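Local coordinates for DUF5625 domain-containing protein (Sulfurospirillum deleyianum, PDB 3NKG) that is of unknown function but folds largely into antiparallel beta-sheets and belongs to the DUF5625 family, at residues S8-V20 with I149-V163. Residues are numbered along the deposited sequence; the frame is centred on the assembly and turned at random. Where two conformers were deposited one is given.
Sequences SIPIDLSQAGSVV and IENIEAFSEMIGRKV
Asn151 reaches from the end of strand 143-151 into the loop between strands 7-11 and 18-26. Its CB lies 3.3 Å from Ser18 OG, the hydroxyl that donates to Asp12 O. CG swings anti to the backbone N (chi1 176°) and rests over Leu13 CA. Asn151 OD1 touches Leu13 CD2 at 3.4 Å, the two side chains crossing at about a right angle. Asn151 ND2 donates to Gln15 O at 3.0 Å. This acceptor lies in the amide plane, although ND2 sits above the carbonyl plane of Gln15. ND2 also donates to Glu153 O, two residues on, so two bonds fix the turn of the amide. Further along, Phe155 N donates to Leu13 O, lying in the plane of that carbonyl, and Leu13 CB packs on Met158 CG at 3.8 Å. Val20 and Ile149 exchange two backbone bonds, while Ile11 N donates to Val163 O. Water 1 joins Ile11 O to Val163 N. Strand 18-26 pairs with 143-151, and strand 7-11 with 163-169. Between these sheets Ile9 CD1 meets Ile149 CD1 at 3.9 Å. The arrangement is that of a beta-sandwich, two four-stranded antiparallel sheets joined here by two loops, with Asn151 bonded to carbonyls of both loops.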
ATOM      1  N   SER A   8       8.604   4.331  -7.101  1.00 27.88           N
ATOM      2  CA  SER A   8       7.289   4.810  -6.654  1.00 29.56           C
ATOM      3  C   SER A   8       6.400   5.231  -7.815  1.00 34.54           C
ATOM      4  O   SER A   8       6.841   5.896  -8.739  1.00 41.69           O
ATOM      5  CB  SER A   8       7.419   5.966  -5.663  1.00 35.23           C
ATOM      6  OG  SER A   8       7.789   5.513  -4.362  1.00 33.24           O
ATOM      7  N   ILE A   9       5.134   4.836  -7.754  1.00 34.54           N
ATOM      8  CA  ILE A   9       4.173   5.122  -8.799  1.00 32.39           C
ATOM      9  C   ILE A   9       2.985   5.846  -8.151  1.00 31.66           C
ATOM     10  O   ILE A   9       2.281   5.261  -7.331  1.00 28.71           O
ATOM     11  CB  ILE A   9       3.724   3.798  -9.463  1.00 36.72           C
ATOM     12  CG1 ILE A   9       4.906   3.114 -10.152  1.00 41.21           C
ATOM     13  CG2 ILE A   9       2.577   3.992 -10.458  1.00 35.85           C
ATOM     14  CD1 ILE A   9       4.606   1.687 -10.581  1.00 38.90           C
ATOM     15  N   PRO A  10       2.776   7.126  -8.495  1.00 30.09           N
ATOM     16  CA  PRO A  10       1.655   7.848  -7.893  1.00 31.50           C
ATOM     17  C   PRO A  10       0.341   7.239  -8.316  1.00 30.14           C
ATOM     18  O   PRO A  10       0.152   6.961  -9.495  1.00 29.56           O
ATOM     19  CB  PRO A  10       1.793   9.265  -8.467  1.00 35.20           C
ATOM     20  CG  PRO A  10       3.256   9.404  -8.750  1.00 42.87           C
ATOM     21  CD  PRO A  10       3.645   8.027  -9.274  1.00 41.41           C
ATOM     22  N   ILE A  11      -0.557   7.021  -7.358  1.00 28.49           N
ATOM     23  CA  ILE A  11      -1.896   6.552  -7.680  1.00 29.46           C
ATOM     24  C   ILE A  11      -2.973   7.403  -6.993  1.00 31.92           C
ATOM     25  O   ILE A  11      -2.697   8.121  -6.022  1.00 28.22           O
ATOM     26  CB  ILE A  11      -2.084   5.096  -7.291  1.00 30.14           C
ATOM     27  CG1 ILE A  11      -1.929   4.935  -5.782  1.00 32.23           C
ATOM     28  CG2 ILE A  11      -1.058   4.233  -8.019  1.00 33.53           C
ATOM     29  CD1 ILE A  11      -2.272   3.546  -5.324  1.00 40.20           C
ATOM     30  N   ASP A  12      -4.196   7.282  -7.501  1.00 22.59           N
ATOM     31  CA  ASP A  12      -5.340   8.086  -7.077  1.00 21.79           C
ATOM     32  C   ASP A  12      -6.416   7.202  -6.451  1.00 26.77           C
ATOM     33  O   ASP A  12      -7.188   6.572  -7.172  1.00 25.65           O
ATOM     34  CB  ASP A  12      -5.928   8.779  -8.305  1.00 26.50           C
ATOM     35  CG  ASP A  12      -7.112   9.682  -7.953  1.00 38.53           C
ATOM     36  OD1 ASP A  12      -7.501   9.735  -6.759  1.00 32.93           O
ATOM     37  OD2 ASP A  12      -7.640  10.352  -8.867  1.00 38.43           O
ATOM     38  N   LEU A  13      -6.495   7.180  -5.117  1.00 22.87           N
ATOM     39  CA  LEU A  13      -7.482   6.337  -4.433  1.00 22.83           C
ATOM     40  C   LEU A  13      -8.858   6.996  -4.302  1.00 22.66           C
ATOM     41  O   LEU A  13      -9.766   6.393  -3.744  1.00 24.81           O
ATOM     42  CB  LEU A  13      -7.009   5.981  -3.019  1.00 25.08           C
ATOM     43  CG  LEU A  13      -5.684   5.258  -2.798  1.00 31.06           C
ATOM     44  CD1 LEU A  13      -5.634   4.867  -1.332  1.00 28.93           C
ATOM     45  CD2 LEU A  13      -5.581   4.029  -3.674  1.00 27.26           C
ATOM     46  N   SER A  14      -9.015   8.223  -4.796  1.00 24.32           N
ATOM     47  CA  SER A  14     -10.311   8.916  -4.679  1.00 24.34           C
ATOM     48  C   SER A  14     -11.275   8.533  -5.813  1.00 24.65           C
ATOM     49  O   SER A  14     -12.464   8.807  -5.732  1.00 28.95           O
ATOM     50  CB  SER A  14     -10.115  10.438  -4.646  1.00 18.39           C
ATOM     51  OG  SER A  14      -9.626  10.900  -5.899  1.00 23.92           O
ATOM     52  N   GLN A  15     -10.761   7.893  -6.871  1.00 28.20           N
ATOM     53  CA  GLN A  15     -11.585   7.520  -8.033  1.00 26.05           C
ATOM     54  C   GLN A  15     -11.643   6.006  -8.283  1.00 22.17           C
ATOM     55  O   GLN A  15     -10.609   5.377  -8.474  1.00 22.59           O
ATOM     56  CB  GLN A  15     -11.063   8.207  -9.305  1.00 37.15           C
ATOM     57  CG  GLN A  15     -11.202   9.723  -9.314  1.00 53.59           C
ATOM     58  CD  GLN A  15     -12.656  10.174  -9.391  1.00 69.40           C
ATOM     59  OE1 GLN A  15     -13.366   9.851 -10.344  1.00 78.84           O
ATOM     60  NE2 GLN A  15     -13.104  10.921  -8.383  1.00 70.75           N
ATOM     61  N   ALA A  16     -12.850   5.440  -8.332  1.00 23.36           N
ATOM     62  CA  ALA A  16     -13.038   4.023  -8.690  1.00 24.74           C
ATOM     63  C   ALA A  16     -12.491   3.755 -10.083  1.00 30.45           C
ATOM     64  O   ALA A  16     -12.666   4.577 -10.981  1.00 31.50           O
ATOM     65  CB  ALA A  16     -14.529   3.624  -8.595  1.00 24.81           C
ATOM     66  N   GLY A  17     -11.801   2.626 -10.268  1.00 31.21           N
ATOM     67  CA  GLY A  17     -11.307   2.264 -11.593  1.00 29.57           C
ATOM     68  C   GLY A  17     -10.108   3.051 -12.103  1.00 33.71           C
ATOM     69  O   GLY A  17      -9.726   2.929 -13.272  1.00 33.60           O
ATOM     70  N   SER A  18      -9.494   3.851 -11.233  0.71 28.55           N
ATOM     71  CA  SER A  18      -8.288   4.571 -11.623  0.71 28.34           C
ATOM     72  C   SER A  18      -7.166   3.561 -11.874  0.71 30.49           C
ATOM     73  O   SER A  18      -6.872   2.718 -11.018  0.71 26.53           O
ATOM     74  CB  SER A  18      -7.873   5.601 -10.566  0.71 28.18           C
ATOM     75  OG  SER A  18      -7.228   5.002  -9.454  0.71 28.96           O
ATOM     76  N   VAL A  19      -6.549   3.655 -13.054  1.00 27.94           N
ATOM     77  CA  VAL A  19      -5.476   2.740 -13.463  1.00 27.33           C
ATOM     78  C   VAL A  19      -4.184   3.503 -13.759  1.00 35.07           C
ATOM     79  O   VAL A  19      -4.229   4.568 -14.371  1.00 32.86           O
ATOM     80  CB  VAL A  19      -5.876   1.957 -14.737  1.00 28.28           C
ATOM     81  CG1 VAL A  19      -4.687   1.086 -15.276  1.00 27.49           C
ATOM     82  CG2 VAL A  19      -7.100   1.104 -14.467  1.00 28.59           C
ATOM     83  N   VAL A  20      -3.049   2.961 -13.303  1.00 28.85           N
ATOM     84  CA  VAL A  20      -1.742   3.445 -13.700  1.00 30.61           C
ATOM     85  C   VAL A  20      -0.876   2.273 -14.156  1.00 33.92           C
ATOM     86  O   VAL A  20      -0.904   1.201 -13.564  1.00 27.10           O
ATOM     87  CB  VAL A  20      -1.042   4.187 -12.550  1.00 31.29           C
ATOM     88  CG1 VAL A  20       0.339   4.641 -12.994  1.00 38.18           C
ATOM     89  CG2 VAL A  20      -1.869   5.372 -12.136  1.00 37.04           C
ATOM     90  N   ILE A 149      -1.588  -1.030 -12.016  1.00 23.87           N
ATOM     91  CA  ILE A 149      -2.183  -0.915 -10.689  1.00 22.63           C
ATOM     92  C   ILE A 149      -3.515  -0.190 -10.818  1.00 24.17           C
ATOM     93  O   ILE A 149      -3.570   0.921 -11.337  1.00 26.63           O
ATOM     94  CB  ILE A 149      -1.283  -0.156  -9.685  1.00 20.45           C
ATOM     95  CG1 ILE A 149       0.093  -0.813  -9.575  1.00 28.66           C
ATOM     96  CG2 ILE A 149      -1.976  -0.117  -8.277  1.00 18.73           C
ATOM     97  CD1 ILE A 149       1.159  -0.209 -10.488  1.00 32.84           C
ATOM     98  N   GLU A 150      -4.581  -0.849 -10.370  1.00 18.11           N
ATOM     99  CA  GLU A 150      -5.922  -0.319 -10.474  1.00 16.47           C
ATOM    100  C   GLU A 150      -6.530  -0.202  -9.082  1.00 24.47           C
ATOM    101  O   GLU A 150      -6.539  -1.162  -8.304  1.00 23.39           O
ATOM    102  CB  GLU A 150      -6.798  -1.221 -11.359  1.00 20.42           C
ATOM    103  CG  GLU A 150      -8.298  -0.859 -11.310  1.00 25.33           C
ATOM    104  CD  GLU A 150      -9.161  -1.562 -12.383  1.00 40.95           C
ATOM    105  OE1 GLU A 150      -8.652  -2.453 -13.098  1.00 36.95           O
ATOM    106  OE2 GLU A 150     -10.363  -1.209 -12.516  1.00 44.01           O
ATOM    107  N   ASN A 151      -7.001   0.999  -8.767  1.00 23.65           N
ATOM    108  CA  ASN A 151      -7.768   1.247  -7.555  1.00 27.02           C
ATOM    109  C   ASN A 151      -9.237   0.926  -7.828  1.00 22.43           C
ATOM    110  O   ASN A 151      -9.883   1.560  -8.672  1.00 23.80           O
ATOM    111  CB  ASN A 151      -7.603   2.704  -7.098  1.00 20.68           C
ATOM    112  CG  ASN A 151      -8.463   3.034  -5.906  1.00 26.16           C
ATOM    113  OD1 ASN A 151      -8.308   2.445  -4.825  1.00 26.63           O
ATOM    114  ND2 ASN A 151      -9.399   3.964  -6.094  1.00 24.49           N
ATOM    115  N   ILE A 152      -9.772  -0.073  -7.133  1.00 22.14           N
ATOM    116  CA  ILE A 152     -11.138  -0.531  -7.415  1.00 19.34           C
ATOM    117  C   ILE A 152     -12.242   0.405  -6.871  1.00 29.52           C
ATOM    118  O   ILE A 152     -13.189   0.746  -7.592  1.00 28.68           O
ATOM    119  CB  ILE A 152     -11.372  -1.994  -6.925  1.00 28.11           C
ATOM    120  CG1 ILE A 152     -10.324  -2.934  -7.538  1.00 31.70           C
ATOM    121  CG2 ILE A 152     -12.780  -2.480  -7.263  1.00 31.70           C
ATOM    122  CD1 ILE A 152     -10.426  -3.059  -9.052  1.00 28.05           C
ATOM    123  N   GLU A 153     -12.124   0.825  -5.614  1.00 26.11           N
ATOM    124  CA  GLU A 153     -13.173   1.652  -4.997  1.00 28.76           C
ATOM    125  C   GLU A 153     -12.760   3.106  -4.792  1.00 25.82           C
ATOM    126  O   GLU A 153     -11.576   3.412  -4.589  1.00 26.45           O
ATOM    127  CB  GLU A 153     -13.596   1.100  -3.628  1.00 31.54           C
ATOM    128  CG  GLU A 153     -14.197  -0.291  -3.626  1.00 42.87           C
ATOM    129  CD  GLU A 153     -14.618  -0.724  -2.214  1.00 54.21           C
ATOM    130  OE1 GLU A 153     -14.786   0.158  -1.323  1.00 45.05           O
ATOM    131  OE2 GLU A 153     -14.779  -1.948  -2.003  1.00 63.84           O
ATOM    132  N   ALA A 154     -13.761   3.985  -4.775  1.00 22.36           N
ATOM    133  CA  ALA A 154     -13.556   5.412  -4.510  1.00 26.24           C
ATOM    134  C   ALA A 154     -13.514   5.678  -3.001  1.00 28.12           C
ATOM    135  O   ALA A 154     -14.406   5.231  -2.273  1.00 29.35           O
ATOM    136  CB  ALA A 154     -14.698   6.213  -5.140  1.00 25.73           C
ATOM    137  N   PHE A 155     -12.483   6.394  -2.536  1.00 22.94           N
ATOM    138  CA  PHE A 155     -12.400   6.820  -1.131  1.00 24.79           C
ATOM    139  C   PHE A 155     -12.350   8.346  -1.028  1.00 27.00           C
ATOM    140  O   PHE A 155     -11.360   8.977  -1.385  1.00 21.36           O
ATOM    141  CB  PHE A 155     -11.206   6.144  -0.424  1.00 22.75           C
ATOM    142  CG  PHE A 155     -11.367   4.661  -0.342  1.00 21.03           C
ATOM    143  CD1 PHE A 155     -12.137   4.084   0.679  1.00 24.36           C
ATOM    144  CD2 PHE A 155     -10.836   3.851  -1.323  1.00 17.14           C
ATOM    145  CE1 PHE A 155     -12.336   2.713   0.734  1.00 25.44           C
ATOM    146  CE2 PHE A 155     -11.034   2.458  -1.283  1.00 27.61           C
ATOM    147  CZ  PHE A 155     -11.777   1.892  -0.260  1.00 24.89           C
ATOM    148  N   SER A 156     -13.450   8.932  -0.580  1.00 27.87           N
ATOM    149  CA  SER A 156     -13.570  10.379  -0.550  1.00 23.45           C
ATOM    150  C   SER A 156     -12.567  11.002   0.417  1.00 27.21           C
ATOM    151  O   SER A 156     -12.168  12.142   0.221  1.00 25.47           O
ATOM    152  CB  SER A 156     -15.001  10.802  -0.190  1.00 23.28           C
ATOM    153  OG  SER A 156     -15.329  10.481   1.154  1.00 34.11           O
ATOM    154  N   GLU A 157     -12.166  10.256   1.450  1.00 21.98           N
ATOM    155  CA  GLU A 157     -11.079  10.693   2.341  1.00 32.59           C
ATOM    156  C   GLU A 157      -9.756  10.956   1.605  1.00 33.61           C
ATOM    157  O   GLU A 157      -8.900  11.697   2.094  1.00 37.07           O
ATOM    158  CB  GLU A 157     -10.808   9.651   3.431  1.00 35.23           C
ATOM    159  CG  GLU A 157     -12.044   9.138   4.122  1.00 50.03           C
ATOM    160  CD  GLU A 157     -12.518   7.789   3.571  1.00 55.54           C
ATOM    161  OE1 GLU A 157     -12.855   7.685   2.366  1.00 47.25           O
ATOM    162  OE2 GLU A 157     -12.578   6.834   4.371  1.00 59.02           O
HETATM  163  N   MSE A 158      -9.578  10.337   0.446  1.00 26.80           N
HETATM  164  CA  MSE A 158      -8.310  10.424  -0.260  1.00 20.83           C
HETATM  165  C   MSE A 158      -8.339  11.500  -1.333  1.00 26.89           C
HETATM  166  O   MSE A 158      -7.392  11.655  -2.091  1.00 25.76           O
HETATM  167  CB  MSE A 158      -7.995   9.070  -0.887  1.00 23.91           C
HETATM  168  CG  MSE A 158      -7.800   7.986   0.165  1.00 30.80           C
HETATM  169 SE   MSE A 158      -6.089   8.370   1.056  0.77 32.47          SE
HETATM  170  CE  MSE A 158      -6.583   8.344   2.959  1.00 24.37           C
ATOM    171  N   ILE A 159      -9.428  12.254  -1.404  1.00 24.30           N
ATOM    172  CA  ILE A 159      -9.484  13.306  -2.405  1.00 27.95           C
ATOM    173  C   ILE A 159      -8.356  14.326  -2.153  1.00 28.34           C
ATOM    174  O   ILE A 159      -8.194  14.808  -1.036  1.00 27.10           O
ATOM    175  CB  ILE A 159     -10.857  14.026  -2.400  1.00 28.57           C
ATOM    176  CG1 ILE A 159     -11.965  13.084  -2.884  1.00 22.85           C
ATOM    177  CG2 ILE A 159     -10.814  15.265  -3.283  1.00 33.67           C
ATOM    178  CD1 ILE A 159     -13.399  13.708  -2.708  1.00 25.78           C
ATOM    179  N   GLY A 160      -7.592  14.651  -3.189  1.00 31.98           N
ATOM    180  CA  GLY A 160      -6.503  15.604  -3.058  1.00 33.76           C
ATOM    181  C   GLY A 160      -5.271  15.076  -2.314  1.00 37.68           C
ATOM    182  O   GLY A 160      -4.302  15.811  -2.111  1.00 35.65           O
ATOM    183  N   ARG A 161      -5.281  13.810  -1.906  1.00 29.09           N
ATOM    184  CA  ARG A 161      -4.163  13.312  -1.125  1.00 30.14           C
ATOM    185  C   ARG A 161      -3.235  12.506  -2.005  1.00 29.92           C
ATOM    186  O   ARG A 161      -3.681  11.675  -2.781  1.00 35.38           O
ATOM    187  CB  ARG A 161      -4.628  12.486   0.079  1.00 36.22           C
ATOM    188  CG  ARG A 161      -3.462  11.843   0.843  1.00 42.25           C
ATOM    189  CD  ARG A 161      -3.904  11.125   2.123  1.00 40.76           C
ATOM    190  NE  ARG A 161      -4.830  11.912   2.946  1.00 35.02           N
ATOM    191  CZ  ARG A 161      -4.470  12.792   3.882  1.00 37.75           C
ATOM    192  NH1 ARG A 161      -5.414  13.431   4.574  1.00 41.90           N
ATOM    193  NH2 ARG A 161      -3.186  13.050   4.136  1.00 31.79           N
ATOM    194  N   LYS A 162      -1.940  12.755  -1.887  1.00 29.44           N
ATOM    195  CA  LYS A 162      -0.957  11.958  -2.617  1.00 30.94           C
ATOM    196  C   LYS A 162      -0.727  10.606  -1.952  1.00 27.67           C
ATOM    197  O   LYS A 162      -0.546  10.520  -0.727  1.00 26.45           O
ATOM    198  CB  LYS A 162       0.356  12.722  -2.791  1.00 35.65           C
ATOM    199  CG  LYS A 162       0.314  13.729  -3.929  1.00 48.32           C
ATOM    200  CD  LYS A 162       1.377  14.800  -3.781  1.00 58.71           C
ATOM    201  CE  LYS A 162       0.851  16.164  -4.256  1.00 73.74           C
ATOM    202  NZ  LYS A 162       1.841  17.286  -4.080  1.00 80.56           N
ATOM    203  N   VAL A 163      -0.767   9.564  -2.778  1.00 24.71           N
ATOM    204  CA  VAL A 163      -0.474   8.195  -2.378  1.00 28.39           C
ATOM    205  C   VAL A 163       0.460   7.584  -3.446  1.00 30.63           C
ATOM    206  O   VAL A 163       0.226   7.765  -4.642  1.00 30.48           O
ATOM    207  CB  VAL A 163      -1.763   7.364  -2.322  1.00 23.87           C
ATOM    208  CG1 VAL A 163      -1.439   5.896  -2.080  1.00 28.67           C
ATOM    209  CG2 VAL A 163      -2.732   7.918  -1.273  1.00 23.68           C
TER
HETATM  210  O   HOH W   1      -0.773  10.354  -5.561  1.00 39.99           O
HETATM  211  O   HOH W   2      -4.500   9.168  -3.970  1.00 41.76           O
HETATM  212  O   HOH W   3      -5.953  11.254  -4.809  1.00 54.47           O
HETATM  213  O   HOH W   4      -7.774  13.456  -5.780  1.00 43.80           O
HETATM  214  O   HOH W   5     -10.915   0.927 -14.759  1.00 46.13           O
HETATM  215  O   HOH W   6      -4.229   3.272  -9.775  1.00 34.91           O